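Local structure of 5-formyltetrahydrofolate cyclo-ligase family protein (Bacillus anthracis, 2JCB) at residues A[164-169]-A[185-190]; A[84-89]-A[111-116]; A[47-52]-A[77-82]; A[136-141]-A[173-178]. The protein probably catalyses the ATP-driven cyclisation of 5-formyltetrahydrofolate to 5,10-methenyltetrahydrofolate, with magnesium as cofactor, returning this folate to one-carbon metabolism. One frame throughout, in Å; residues are numbered along the deposited sequence.

Contact 1 of 4, residues A[164-169]-A[185-190]; sequences SLAYSF and EKIITE
Glu190 reaches back to Ser168 and closes one end of a pairing between two adjacent parallel strands. From CB, which turns aside from the other segment, its CG lies between the backbone N and the carbonyl carbon (chi1 70°). The chain then bends at chi2, and CD comes to rest 3.6 Å from Ser168 N. The two carboxylate oxygens divide the serine between them. OE1 offers its syn lone pair to Ser168 N at 2.8 Å, while OE2 accepts the Ser168 OG hydroxyl at 2.7 Å from above the carboxylate plane. A water also donates to OE2. Two bonds into one residue thus fix the rotation of the carboxylate, at the start of the 3-10 segment that begins with Ser168.

Further back, backbone bonds join the strands: Ser164 N to Lys186 O, Ile188 N to Ser164 O, and Ala166 N to Ile188 O. On one face of the sheet, Leu165 and Ile188 lie side by side, CD2 to CD1 3.9 Å; on the other lie Ser164 and Ile187. Ile187 CG2 also reaches Ala166 CB, just past the end of strand 161-165, at 4.0 Å, and Tyr137 touches all three. Next along, Thr189 CA makes a C-H...O contact of 3.0 Å with Ala166 O. This is the register of neighbouring parallel strands in a mixed sheet, here the pair 161-165 and 186-189 of the cyclo-ligase fold, linked by a connection with no alpha helix.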
loop_
_atom_site.group_PDB
_atom_site.type_symbol
_atom_site.label_atom_id
_atom_site.label_comp_id
_atom_site.label_asym_id
_atom_site.label_seq_id
_atom_site.Cartn_x
_atom_site.Cartn_y
_atom_site.Cartn_z
ATOM N N SER A 164 -0.484 0.788 -6.536
ATOM C CA SER A 164 0.614 0.718 -5.576
ATOM C C SER A 164 1.672 1.699 -5.969
ATOM O O SER A 164 1.822 2.026 -7.153
ATOM C CB SER A 164 1.188 -0.681 -5.475
ATOM O OG SER A 164 0.262 -1.615 -4.930
ATOM N N LEU A 165 2.340 2.242 -4.948
ATOM C CA LEU A 165 3.495 3.127 -5.091
ATOM C C LEU A 165 4.753 2.323 -4.768
ATOM O O LEU A 165 4.773 1.635 -3.747
ATOM C CB LEU A 165 3.332 4.317 -4.132
ATOM C CG LEU A 165 1.985 5.036 -4.214
ATOM C CD1 LEU A 165 1.757 6.163 -3.143
ATOM C CD2 LEU A 165 1.816 5.628 -5.622
ATOM N N ALA A 166 5.815 2.406 -5.592
ATOM C CA ALA A 166 6.986 1.599 -5.409
ATOM C C ALA A 166 8.222 2.273 -5.947
ATOM O O ALA A 166 8.163 2.930 -6.968
ATOM C CB ALA A 166 6.795 0.251 -6.047
ATOM N N TYR A 167 9.348 2.095 -5.262
ATOM C CA TYR A 167 10.614 2.461 -5.851
ATOM C C TYR A 167 10.867 1.409 -6.950
ATOM O O TYR A 167 10.427 0.240 -6.863
ATOM C CB TYR A 167 11.730 2.333 -4.817
ATOM C CG TYR A 167 11.478 3.116 -3.572
ATOM C CD1 TYR A 167 11.564 4.512 -3.597
ATOM C CD2 TYR A 167 11.251 2.480 -2.329
ATOM C CE1 TYR A 167 11.368 5.246 -2.454
ATOM C CE2 TYR A 167 11.072 3.234 -1.148
ATOM C CZ TYR A 167 11.132 4.624 -1.235
ATOM O OH TYR A 167 10.948 5.493 -0.147
ATOM N N SER A 168 11.548 1.836 -8.003
ATOM C CA SER A 168 11.796 0.931 -9.113
ATOM C C SER A 168 12.538 -0.364 -8.729
ATOM O O SER A 168 12.312 -1.399 -9.354
ATOM C CB SER A 168 12.443 1.667 -10.300
ATOM O OG SER A 168 13.743 2.033 -9.992
ATOM N N PHE A 169 13.397 -0.315 -7.705
ATOM C CA PHE A 169 14.071 -1.507 -7.212
ATOM C C PHE A 169 13.116 -2.509 -6.513
ATOM O O PHE A 169 13.519 -3.629 -6.217
ATOM C CB PHE A 169 15.254 -1.156 -6.291
ATOM C CG PHE A 169 14.833 -0.656 -4.922
ATOM C CD1 PHE A 169 14.424 -1.563 -3.926
ATOM C CD2 PHE A 169 14.861 0.715 -4.615
ATOM C CE1 PHE A 169 14.064 -1.149 -2.665
ATOM C CE2 PHE A 169 14.486 1.154 -3.329
ATOM C CZ PHE A 169 14.056 0.212 -2.362
ATOM N N GLU A 185 -3.892 -3.014 -9.994
ATOM C CA GLU A 185 -4.170 -2.546 -11.348
ATOM C C GLU A 185 -3.089 -1.633 -11.928
ATOM O O GLU A 185 -3.003 -1.478 -13.140
ATOM C CB GLU A 185 -5.496 -1.790 -11.397
ATOM C CG GLU A 185 -6.645 -2.726 -11.241
ATOM C CD GLU A 185 -7.969 -1.981 -11.061
ATOM O OE1 GLU A 185 -8.004 -0.792 -10.648
ATOM O OE2 GLU A 185 -8.994 -2.609 -11.315
ATOM N N LYS A 186 -2.356 -0.967 -11.073
ATOM C CA LYS A 186 -1.347 0.004 -11.534
ATOM C C LYS A 186 -0.256 0.131 -10.506
ATOM O O LYS A 186 -0.521 0.084 -9.289
ATOM C CB LYS A 186 -2.005 1.379 -11.670
ATOM C CG LYS A 186 -0.975 2.488 -12.144
ATOM C CD LYS A 186 -1.623 3.847 -12.261
ATOM C CE LYS A 186 -2.427 3.956 -13.566
ATOM N NZ LYS A 186 -3.016 5.321 -13.748
ATOM N N ILE A 187 0.979 0.291 -10.976
ATOM C CA ILE A 187 2.125 0.500 -10.068
ATOM C C ILE A 187 2.771 1.826 -10.574
ATOM O O ILE A 187 3.010 1.974 -11.786
ATOM C CB ILE A 187 3.143 -0.687 -10.025
ATOM C CG1 ILE A 187 2.440 -1.997 -9.565
ATOM C CG2 ILE A 187 4.316 -0.367 -9.069
ATOM C CD1 ILE A 187 2.923 -3.182 -10.232
ATOM N N ILE A 188 3.003 2.774 -9.673
ATOM C CA ILE A 188 3.714 4.018 -9.980
ATOM C C ILE A 188 5.100 3.942 -9.330
ATOM O O ILE A 188 5.182 3.776 -8.094
ATOM C CB ILE A 188 2.957 5.207 -9.426
ATOM C CG1 ILE A 188 1.504 5.228 -9.956
ATOM C CG2 ILE A 188 3.674 6.489 -9.793
ATOM C CD1 ILE A 188 0.712 6.232 -9.297
ATOM N N THR A 189 6.157 4.095 -10.126
ATOM C CA THR A 189 7.534 4.175 -9.637
ATOM C C THR A 189 8.064 5.536 -10.021
ATOM O O THR A 189 7.328 6.370 -10.623
ATOM C CB THR A 189 8.458 3.080 -10.240
ATOM O OG1 THR A 189 8.724 3.393 -11.616
ATOM C CG2 THR A 189 7.843 1.655 -10.113
ATOM N N GLU A 190 9.348 5.785 -9.750
ATOM C CA GLU A 190 9.875 7.100 -10.097
ATOM C C GLU A 190 10.164 7.172 -11.617
ATOM O O GLU A 190 10.518 8.237 -12.123
ATOM C CB GLU A 190 11.157 7.405 -9.296
ATOM C CG GLU A 190 12.388 6.542 -9.702
ATOM C CD GLU A 190 12.459 5.156 -9.046
ATOM O OE1 GLU A 190 11.479 4.603 -8.523
ATOM O OE2 GLU A 190 13.549 4.599 -9.097
HETATM O O HOH W 1 14.777 2.768 -7.225
#

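Contact 2 of 4, residues A[84-89]-A[111-116]; sequences PKCNKE and LREPIP
The carboxylate of Glu113 has Cys86 N standing over its plane: the amide lies 2.9 Å from OE2, 48° out of the plane, and its N-H points almost straight at the oxygen (177°). The other oxygen, OE1, forms a salt bridge with Lys85 NZ at 3.4 Å, its hydrogen bond long and weak. In this way the β-hairpin of strands 104-108 and 111-114 is fixed to strand 80-87 of the main sheet by a side chain rather than by backbone pairing, for the two strands cross at 104°.

Lys85 is the centre of the apolar packing. Its CB meets the Pro114 ring at CG, 4.0 Å away, and further out its CD and CE cross Pro116 at about a right angle, CE to CG 3.6 Å. The chain stays extended as far as CE and bends only at chi4, where NZ reaches Glu113. Val107 of the hairpin's other strand touches both Lys85 and Glu113. Pro114 CD also lies 3.4 Å from Pro84 O.

Water completes the join at two points. One molecule links Lys85 NZ to Pro114 O; a second donates to both Pro84 O, at 2.8 Å, and Arg112 O, at 3.0 Å.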
loop_
_atom_site.group_PDB
_atom_site.type_symbol
_atom_site.label_atom_id
_atom_site.label_comp_id
_atom_site.label_asym_id
_atom_site.label_seq_id
_atom_site.Cartn_x
_atom_site.Cartn_y
_atom_site.Cartn_z
ATOM N N PRO A 84 -6.340 1.649 7.485
ATOM C CA PRO A 84 -6.822 0.391 8.063
ATOM C C PRO A 84 -6.459 0.163 9.527
ATOM O O PRO A 84 -5.370 0.499 9.973
ATOM C CB PRO A 84 -6.135 -0.676 7.201
ATOM C CG PRO A 84 -4.861 -0.028 6.760
ATOM C CD PRO A 84 -5.084 1.456 6.715
ATOM N N LYS A 85 -7.391 -0.470 10.228
ATOM C CA LYS A 85 -7.118 -1.124 11.500
ATOM C C LYS A 85 -7.176 -2.637 11.241
ATOM O O LYS A 85 -8.215 -3.178 10.840
ATOM C CB LYS A 85 -8.121 -0.700 12.583
ATOM C CG LYS A 85 -7.843 -1.388 13.940
ATOM C CD LYS A 85 -8.527 -0.708 15.118
ATOM C CE LYS A 85 -8.197 -1.426 16.465
ATOM N NZ LYS A 85 -6.736 -1.369 16.896
ATOM N N CYS A 86 -6.076 -3.321 11.526
ATOM C CA CYS A 86 -5.994 -4.748 11.273
ATOM C C CYS A 86 -6.464 -5.547 12.462
ATOM O O CYS A 86 -6.155 -5.228 13.617
ATOM C CB CYS A 86 -4.567 -5.157 10.897
ATOM S SG CYS A 86 -3.974 -4.397 9.406
ATOM N N ASN A 87 -7.260 -6.560 12.179
ATOM C CA ASN A 87 -7.603 -7.532 13.196
ATOM C C ASN A 87 -6.738 -8.776 12.939
ATOM O O ASN A 87 -6.908 -9.490 11.948
ATOM C CB ASN A 87 -9.110 -7.816 13.181
ATOM C CG ASN A 87 -9.534 -8.835 14.236
ATOM O OD1 ASN A 87 -8.739 -9.666 14.680
ATOM N ND2 ASN A 87 -10.808 -8.799 14.614
ATOM N N LYS A 88 -5.783 -9.002 13.829
ATOM C CA LYS A 88 -4.815 -10.074 13.653
ATOM C C LYS A 88 -5.441 -11.465 13.747
ATOM O O LYS A 88 -4.947 -12.409 13.125
ATOM C CB LYS A 88 -3.659 -9.899 14.639
ATOM C CG LYS A 88 -3.003 -8.507 14.509
ATOM C CD LYS A 88 -1.615 -8.436 15.156
ATOM C CE LYS A 88 -0.566 -9.145 14.300
ATOM N NZ LYS A 88 -0.594 -10.638 14.514
ATOM N N GLU A 89 -6.533 -11.582 14.501
ATOM C CA GLU A 89 -7.222 -12.854 14.671
ATOM C C GLU A 89 -7.912 -13.324 13.404
ATOM O O GLU A 89 -7.790 -14.489 13.024
ATOM C CB GLU A 89 -8.255 -12.770 15.794
ATOM C CG GLU A 89 -7.668 -12.614 17.164
ATOM C CD GLU A 89 -8.579 -13.169 18.241
ATOM O OE1 GLU A 89 -9.050 -14.332 18.104
ATOM O OE2 GLU A 89 -8.817 -12.443 19.231
ATOM N N LEU A 111 3.778 1.095 14.620
ATOM C CA LEU A 111 2.602 0.803 13.814
ATOM C C LEU A 111 1.401 1.656 14.247
ATOM O O LEU A 111 0.906 1.522 15.362
ATOM C CB LEU A 111 2.287 -0.687 13.899
ATOM C CG LEU A 111 1.471 -1.322 12.774
ATOM C CD1 LEU A 111 2.376 -1.692 11.606
ATOM C CD2 LEU A 111 0.752 -2.567 13.301
ATOM N N ARG A 112 0.947 2.535 13.361
ATOM C CA ARG A 112 -0.112 3.496 13.699
ATOM C C ARG A 112 -1.438 3.083 13.111
ATOM O O ARG A 112 -1.497 2.734 11.923
ATOM C CB ARG A 112 0.268 4.920 13.240
ATOM C CG ARG A 112 1.653 5.278 13.714
ATOM C CD ARG A 112 1.906 6.743 13.942
ATOM N NE ARG A 112 0.860 7.499 14.653
ATOM C CZ ARG A 112 0.719 7.583 15.974
ATOM N NH1 ARG A 112 1.529 6.926 16.790
ATOM N NH2 ARG A 112 -0.243 8.332 16.492
ATOM N N GLU A 113 -2.504 3.154 13.922
ATOM C CA GLU A 113 -3.851 2.778 13.469
ATOM C C GLU A 113 -4.933 3.735 13.961
ATOM O O GLU A 113 -4.758 4.348 14.994
ATOM C CB GLU A 113 -4.195 1.355 13.912
ATOM C CG GLU A 113 -3.359 0.283 13.183
ATOM C CD GLU A 113 -3.799 -1.127 13.499
ATOM O OE1 GLU A 113 -4.175 -1.391 14.670
ATOM O OE2 GLU A 113 -3.746 -1.968 12.573
ATOM N N PRO A 114 -6.080 3.817 13.241
ATOM C CA PRO A 114 -7.181 4.706 13.652
ATOM C C PRO A 114 -7.741 4.212 14.982
ATOM O O PRO A 114 -7.874 3.000 15.174
ATOM C CB PRO A 114 -8.231 4.501 12.545
ATOM C CG PRO A 114 -7.877 3.202 11.882
ATOM C CD PRO A 114 -6.409 3.052 12.019
ATOM N N ILE A 115 -8.085 5.144 15.869
ATOM C CA ILE A 115 -8.640 4.801 17.165
ATOM C C ILE A 115 -10.123 4.481 16.944
ATOM O O ILE A 115 -10.883 5.361 16.529
ATOM C CB ILE A 115 -8.489 5.986 18.169
ATOM C CG1 ILE A 115 -7.012 6.398 18.315
ATOM C CG2 ILE A 115 -9.158 5.650 19.495
ATOM C CD1 ILE A 115 -6.795 7.775 18.930
ATOM N N PRO A 116 -10.527 3.207 17.149
ATOM C CA PRO A 116 -11.929 2.843 16.898
ATOM C C PRO A 116 -12.928 3.838 17.489
ATOM O O PRO A 116 -13.871 4.220 16.809
ATOM C CB PRO A 116 -12.073 1.484 17.588
ATOM C CG PRO A 116 -10.747 0.877 17.467
ATOM C CD PRO A 116 -9.748 2.032 17.590
HETATM O O HOH W 2 -3.590 2.646 9.768
HETATM O O HOH W 3 -6.246 1.527 16.797
#

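Contact 3 of 4, residues A[47-52]-A[77-82]; sequences KEWAEA and EGKRVV
Lys79 and Trp49 meet through hydrogen bonds and ring contacts together. The hydrogen bonds come first: Lys79 NZ donates to Trp49 O at 2.8 Å and to Ala52 O at 2.9 Å, the carbonyls of Trp49, in the last turn of helix 47-51, and of Ala52, just past it. Trp49 O also accepts Ala52 N, and the two donors approach it from opposite faces of the carbonyl plane. At the N-H edge of the indole, Trp49 NE1 donates to Glu77 OE1 at 2.9 Å, using the syn lone pair of that oxygen. The bond is bent, and the oxygen sits somewhat out of the ring plane.

Ring contacts involve the same lysine. Its CE lies over one face of the indole, 3.8 Å from the centroid of the five-membered ring, in a CH-pi contact displaced toward the rim. NZ, turned off the extended chain at chi4 (-62°), is over the same face at 4.7 Å from that centroid, a cation-pi interaction.

Backbone shape brings the partners together. Helix 68-76 finishes in a Schellman motif at Gly78, between Glu77 and Lys79, just ahead of strand 80-87, and Ile70 and Lys73 of that helix also touch the indole. The ammonium of the buried Lys79 therefore has around it two carbonyl oxygens and an aromatic face, surroundings consistent with a charged lysine.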
loop_
_atom_site.group_PDB
_atom_site.type_symbol
_atom_site.label_atom_id
_atom_site.label_comp_id
_atom_site.label_asym_id
_atom_site.label_seq_id
_atom_site.Cartn_x
_atom_site.Cartn_y
_atom_site.Cartn_z
ATOM N N LYS A 47 -5.481 10.070 -13.335
ATOM C CA LYS A 47 -6.940 10.267 -13.416
ATOM C C LYS A 47 -7.666 9.720 -12.168
ATOM O O LYS A 47 -8.571 10.371 -11.659
ATOM C CB LYS A 47 -7.459 9.616 -14.690
ATOM C CG LYS A 47 -8.974 9.601 -14.851
ATOM C CD LYS A 47 -9.276 8.903 -16.200
ATOM C CE LYS A 47 -10.743 8.506 -16.315
ATOM N NZ LYS A 47 -11.478 9.682 -16.759
ATOM N N GLU A 48 -7.283 8.541 -11.700
ATOM C CA GLU A 48 -7.968 7.921 -10.583
ATOM C C GLU A 48 -7.742 8.644 -9.261
ATOM O O GLU A 48 -8.610 8.583 -8.402
ATOM C CB GLU A 48 -7.662 6.438 -10.451
ATOM C CG GLU A 48 -6.227 6.138 -10.229
ATOM C CD GLU A 48 -5.483 5.828 -11.517
ATOM O OE1 GLU A 48 -5.642 6.552 -12.527
ATOM O OE2 GLU A 48 -4.719 4.850 -11.502
ATOM N N TRP A 49 -6.629 9.373 -9.127
ATOM C CA TRP A 49 -6.449 10.295 -7.980
ATOM C C TRP A 49 -7.398 11.467 -8.066
ATOM O O TRP A 49 -8.172 11.745 -7.147
ATOM C CB TRP A 49 -4.989 10.811 -7.917
ATOM C CG TRP A 49 -4.801 11.905 -6.878
ATOM C CD1 TRP A 49 -4.932 13.239 -7.064
ATOM C CD2 TRP A 49 -4.550 11.712 -5.472
ATOM N NE1 TRP A 49 -4.723 13.911 -5.871
ATOM C CE2 TRP A 49 -4.478 12.988 -4.882
ATOM C CE3 TRP A 49 -4.341 10.573 -4.681
ATOM C CZ2 TRP A 49 -4.224 13.174 -3.496
ATOM C CZ3 TRP A 49 -4.088 10.743 -3.302
ATOM C CH2 TRP A 49 -4.054 12.039 -2.733
ATOM N N ALA A 50 -7.349 12.150 -9.215
ATOM C CA ALA A 50 -8.133 13.326 -9.409
ATOM C C ALA A 50 -9.610 13.033 -9.160
ATOM O O ALA A 50 -10.302 13.830 -8.541
ATOM C CB ALA A 50 -7.909 13.860 -10.821
ATOM N N GLU A 51 -10.075 11.876 -9.630
ATOM C CA GLU A 51 -11.495 11.538 -9.572
ATOM C C GLU A 51 -12.008 10.934 -8.241
ATOM O O GLU A 51 -13.252 10.985 -7.980
ATOM C CB GLU A 51 -11.873 10.618 -10.731
ATOM C CG GLU A 51 -11.845 11.345 -12.064
ATOM C CD GLU A 51 -12.219 10.444 -13.226
ATOM O OE1 GLU A 51 -12.338 9.217 -13.021
ATOM O OE2 GLU A 51 -12.395 10.973 -14.346
ATOM N N ALA A 52 -11.086 10.427 -7.421
ATOM C CA ALA A 52 -11.462 9.691 -6.191
ATOM C C ALA A 52 -11.990 10.693 -5.194
ATOM O O ALA A 52 -11.364 11.740 -4.959
ATOM C CB ALA A 52 -10.298 9.011 -5.575
ATOM N N GLU A 77 -7.453 18.701 -0.768
ATOM C CA GLU A 77 -8.320 18.573 -1.940
ATOM C C GLU A 77 -9.780 18.221 -1.590
ATOM O O GLU A 77 -10.627 18.092 -2.477
ATOM C CB GLU A 77 -7.680 17.576 -2.934
ATOM C CG GLU A 77 -6.379 18.160 -3.477
ATOM C CD GLU A 77 -5.738 17.400 -4.587
ATOM O OE1 GLU A 77 -6.000 16.206 -4.730
ATOM O OE2 GLU A 77 -4.908 18.000 -5.305
ATOM N N GLY A 78 -10.071 18.063 -0.302
ATOM C CA GLY A 78 -11.416 17.712 0.136
ATOM C C GLY A 78 -11.752 16.232 -0.024
ATOM O O GLY A 78 -12.954 15.889 0.036
ATOM N N LYS A 79 -10.746 15.361 -0.197
ATOM C CA LYS A 79 -11.045 13.962 -0.338
ATOM C C LYS A 79 -11.171 13.376 1.065
ATOM O O LYS A 79 -10.504 13.868 1.979
ATOM C CB LYS A 79 -9.902 13.232 -1.062
ATOM C CG LYS A 79 -9.611 13.845 -2.436
ATOM C CD LYS A 79 -8.570 12.949 -3.099
ATOM C CE LYS A 79 -8.101 13.520 -4.425
ATOM N NZ LYS A 79 -9.213 13.640 -5.402
ATOM N N ARG A 80 -11.964 12.315 1.213
ATOM C CA ARG A 80 -12.102 11.616 2.485
ATOM C C ARG A 80 -10.976 10.611 2.494
ATOM O O ARG A 80 -10.715 9.984 1.475
ATOM C CB ARG A 80 -13.451 10.896 2.542
ATOM C CG ARG A 80 -13.632 10.017 3.728
ATOM C CD ARG A 80 -15.083 9.673 3.922
ATOM N NE ARG A 80 -15.579 8.849 2.826
ATOM C CZ ARG A 80 -16.758 8.235 2.832
ATOM N NH1 ARG A 80 -17.549 8.359 3.885
ATOM N NH2 ARG A 80 -17.123 7.472 1.793
ATOM N N VAL A 81 -10.299 10.506 3.637
ATOM C CA VAL A 81 -9.156 9.614 3.774
ATOM C C VAL A 81 -9.508 8.510 4.779
ATOM O O VAL A 81 -9.987 8.795 5.875
ATOM C CB VAL A 81 -7.901 10.371 4.291
ATOM C CG1 VAL A 81 -6.816 9.407 4.615
ATOM C CG2 VAL A 81 -7.340 11.322 3.238
ATOM N N VAL A 82 -9.295 7.271 4.355
ATOM C CA VAL A 82 -9.499 6.068 5.225
ATOM C C VAL A 82 -8.218 5.241 5.346
ATOM O O VAL A 82 -7.531 4.963 4.353
ATOM C CB VAL A 82 -10.756 5.207 4.863
ATOM C CG1 VAL A 82 -12.004 6.058 4.877
ATOM C CG2 VAL A 82 -10.593 4.511 3.522
#

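Contact 4 of 4, residues A[136-141]-A[173-178]; sequences AYTERG and EHIPVE
Ile175 points its CG1 anti to the carbonyl carbon (chi1 -72°) and its CD1 onward in an extended chain (chi2 -179°), which carries the methyl to Ala136 O at 3.5 Å and Tyr137 CA at 3.8 Å. Halfway along, CG1 meets Thr138 CG2 at 3.7 Å. The threonine's hydroxyl turns instead to Glu142.

Arg140 supplies the polar half. Its chain bends at NE (chi3 -65°), and beyond the bend NH1 donates to Glu173 O at 3.0 Å, which lies at the edge of the guanidinium and almost in its plane. NH1 also donates to a water that in turn accepts Ile175 N at 2.8 Å, so one nitrogen serves two points of the 173-175 backbone. The group is further held by salt bridges, from NH2 to Glu139 OE2 at 2.9 Å and from NE to Glu142.

Thr138 to Gly141 form a type I β turn, which with Glu142 joins antiparallel strands 136-137 and 143-144 into a hairpin. The contact lies close to the nucleotide site: the Ile175 side chain is about 7 Å from the bound magnesium and about 8 Å from ADP. It also touches Ile144 of strand 143-144, which lines the ADP pocket, while Pro176 rests on Val9 and Glu12 of helix 6-26.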
loop_
_atom_site.group_PDB
_atom_site.type_symbol
_atom_site.label_atom_id
_atom_site.label_comp_id
_atom_site.label_asym_id
_atom_site.label_seq_id
_atom_site.Cartn_x
_atom_site.Cartn_y
_atom_site.Cartn_z
ATOM N N ALA A 136 7.247 -6.229 -2.964
ATOM C CA ALA A 136 7.804 -6.417 -4.320
ATOM C C ALA A 136 6.687 -6.610 -5.317
ATOM O O ALA A 136 5.586 -7.063 -4.957
ATOM C CB ALA A 136 8.695 -7.603 -4.350
ATOM N N TYR A 137 6.947 -6.242 -6.579
ATOM C CA TYR A 137 5.900 -6.331 -7.597
ATOM C C TYR A 137 6.476 -6.792 -8.918
ATOM O O TYR A 137 7.681 -6.643 -9.155
ATOM C CB TYR A 137 5.267 -4.955 -7.822
ATOM C CG TYR A 137 4.722 -4.223 -6.580
ATOM C CD1 TYR A 137 3.388 -4.341 -6.221
ATOM C CD2 TYR A 137 5.570 -3.447 -5.790
ATOM C CE1 TYR A 137 2.924 -3.677 -5.047
ATOM C CE2 TYR A 137 5.138 -2.781 -4.653
ATOM C CZ TYR A 137 3.806 -2.892 -4.306
ATOM O OH TYR A 137 3.393 -2.234 -3.153
ATOM N N THR A 138 5.611 -7.299 -9.784
ATOM C CA THR A 138 6.011 -7.529 -11.190
ATOM C C THR A 138 5.253 -6.569 -12.111
ATOM O O THR A 138 4.301 -5.903 -11.676
ATOM C CB THR A 138 5.759 -8.960 -11.644
ATOM O OG1 THR A 138 4.346 -9.166 -11.770
ATOM C CG2 THR A 138 6.368 -9.906 -10.646
ATOM N N GLU A 139 5.682 -6.551 -13.382
ATOM C CA GLU A 139 5.062 -5.761 -14.467
ATOM C C GLU A 139 3.597 -6.116 -14.600
ATOM O O GLU A 139 2.777 -5.273 -14.998
ATOM C CB GLU A 139 5.764 -6.028 -15.823
ATOM C CG GLU A 139 5.763 -7.507 -16.291
ATOM C CD GLU A 139 6.061 -7.763 -17.795
ATOM O OE1 GLU A 139 6.618 -6.880 -18.490
ATOM O OE2 GLU A 139 5.749 -8.894 -18.268
ATOM N N ARG A 140 3.281 -7.344 -14.208
ATOM C CA ARG A 140 1.945 -7.907 -14.251
ATOM C C ARG A 140 1.006 -7.520 -13.078
ATOM O O ARG A 140 -0.118 -8.032 -13.001
ATOM C CB ARG A 140 2.070 -9.425 -14.328
ATOM C CG ARG A 140 2.646 -9.909 -15.675
ATOM C CD ARG A 140 3.001 -11.369 -15.644
ATOM N NE ARG A 140 4.088 -11.672 -14.716
ATOM C CZ ARG A 140 5.378 -11.430 -14.940
ATOM N NH1 ARG A 140 6.273 -11.758 -14.022
ATOM N NH2 ARG A 140 5.783 -10.849 -16.065
ATOM N N GLY A 141 1.446 -6.644 -12.171
ATOM C CA GLY A 141 0.602 -6.269 -11.049
ATOM C C GLY A 141 0.655 -7.267 -9.911
ATOM O O GLY A 141 -0.066 -7.096 -8.941
ATOM N N GLU A 173 11.472 -9.492 -11.572
ATOM C CA GLU A 173 11.132 -10.200 -12.782
ATOM C C GLU A 173 10.034 -11.233 -12.574
ATOM O O GLU A 173 9.166 -11.429 -13.434
ATOM C CB GLU A 173 12.384 -10.866 -13.312
ATOM C CG GLU A 173 13.293 -9.906 -14.050
ATOM C CD GLU A 173 12.660 -9.432 -15.333
ATOM O OE1 GLU A 173 12.283 -10.306 -16.149
ATOM O OE2 GLU A 173 12.506 -8.197 -15.504
ATOM N N HIS A 174 10.054 -11.866 -11.410
ATOM C CA HIS A 174 9.175 -12.996 -11.127
ATOM C C HIS A 174 8.847 -13.047 -9.639
ATOM O O HIS A 174 9.722 -12.837 -8.786
ATOM C CB HIS A 174 9.848 -14.307 -11.610
ATOM C CG HIS A 174 9.166 -15.558 -11.157
ATOM N ND1 HIS A 174 9.388 -16.124 -9.917
ATOM C CD2 HIS A 174 8.294 -16.378 -11.792
ATOM C CE1 HIS A 174 8.674 -17.232 -9.804
ATOM N NE2 HIS A 174 8.004 -17.412 -10.928
ATOM N N ILE A 175 7.574 -13.305 -9.350
ATOM C CA ILE A 175 7.078 -13.573 -8.015
ATOM C C ILE A 175 6.340 -14.894 -8.099
ATOM O O ILE A 175 5.618 -15.129 -9.077
ATOM C CB ILE A 175 6.119 -12.424 -7.557
ATOM C CG1 ILE A 175 6.904 -11.150 -7.254
ATOM C CG2 ILE A 175 5.281 -12.852 -6.336
ATOM C CD1 ILE A 175 5.993 -10.024 -6.795
ATOM N N PRO A 176 6.567 -15.803 -7.111
ATOM C CA PRO A 176 5.937 -17.131 -7.117
ATOM C C PRO A 176 4.516 -17.007 -6.567
ATOM O O PRO A 176 4.310 -17.202 -5.363
ATOM C CB PRO A 176 6.818 -17.950 -6.160
ATOM C CG PRO A 176 7.513 -16.925 -5.270
ATOM C CD PRO A 176 7.396 -15.565 -5.904
ATOM N N VAL A 177 3.558 -16.650 -7.420
ATOM C CA VAL A 177 2.210 -16.353 -6.951
ATOM C C VAL A 177 1.399 -17.608 -6.652
ATOM O O VAL A 177 1.430 -18.573 -7.391
ATOM C CB VAL A 177 1.408 -15.376 -7.884
ATOM C CG1 VAL A 177 2.151 -14.059 -8.077
ATOM C CG2 VAL A 177 1.077 -16.000 -9.195
ATOM N N GLU A 178 0.686 -17.567 -5.538
ATOM C CA GLU A 178 -0.222 -18.606 -5.134
ATOM C C GLU A 178 -1.655 -18.224 -5.536
ATOM O O GLU A 178 -1.916 -17.061 -5.871
ATOM C CB GLU A 178 -0.065 -18.793 -3.638
ATOM C CG GLU A 178 1.395 -18.888 -3.234
ATOM C CD GLU A 178 1.614 -19.261 -1.766
ATOM O OE1 GLU A 178 1.310 -20.401 -1.377
ATOM O OE2 GLU A 178 2.110 -18.389 -1.012
HETATM O O HOH W 4 5.811 -13.470 -11.556
HETATM O O HOH W 5 8.763 -9.256 -15.827
#

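Contacts 3 and 2 come first along the chain, in that order, and share strand 80-87, one at its beginning and one at its end; their centres are about 22 Å apart. Contacts 4 and 1 follow with alternating segments, centres about 13 Å apart, and meet through Tyr137 and where Thr138 touches Ile187. Contacts 1, 2 and 3 all reach the eight-stranded mixed sheet. Contacts 1 and 3, centres about 19 Å apart, are tied by the salt bridge of Lys186 with Glu48. Contact 2 lies across the centre of the chain from contacts 1 and 4; of the four, contact 4 comes closest to ADP and magnesium.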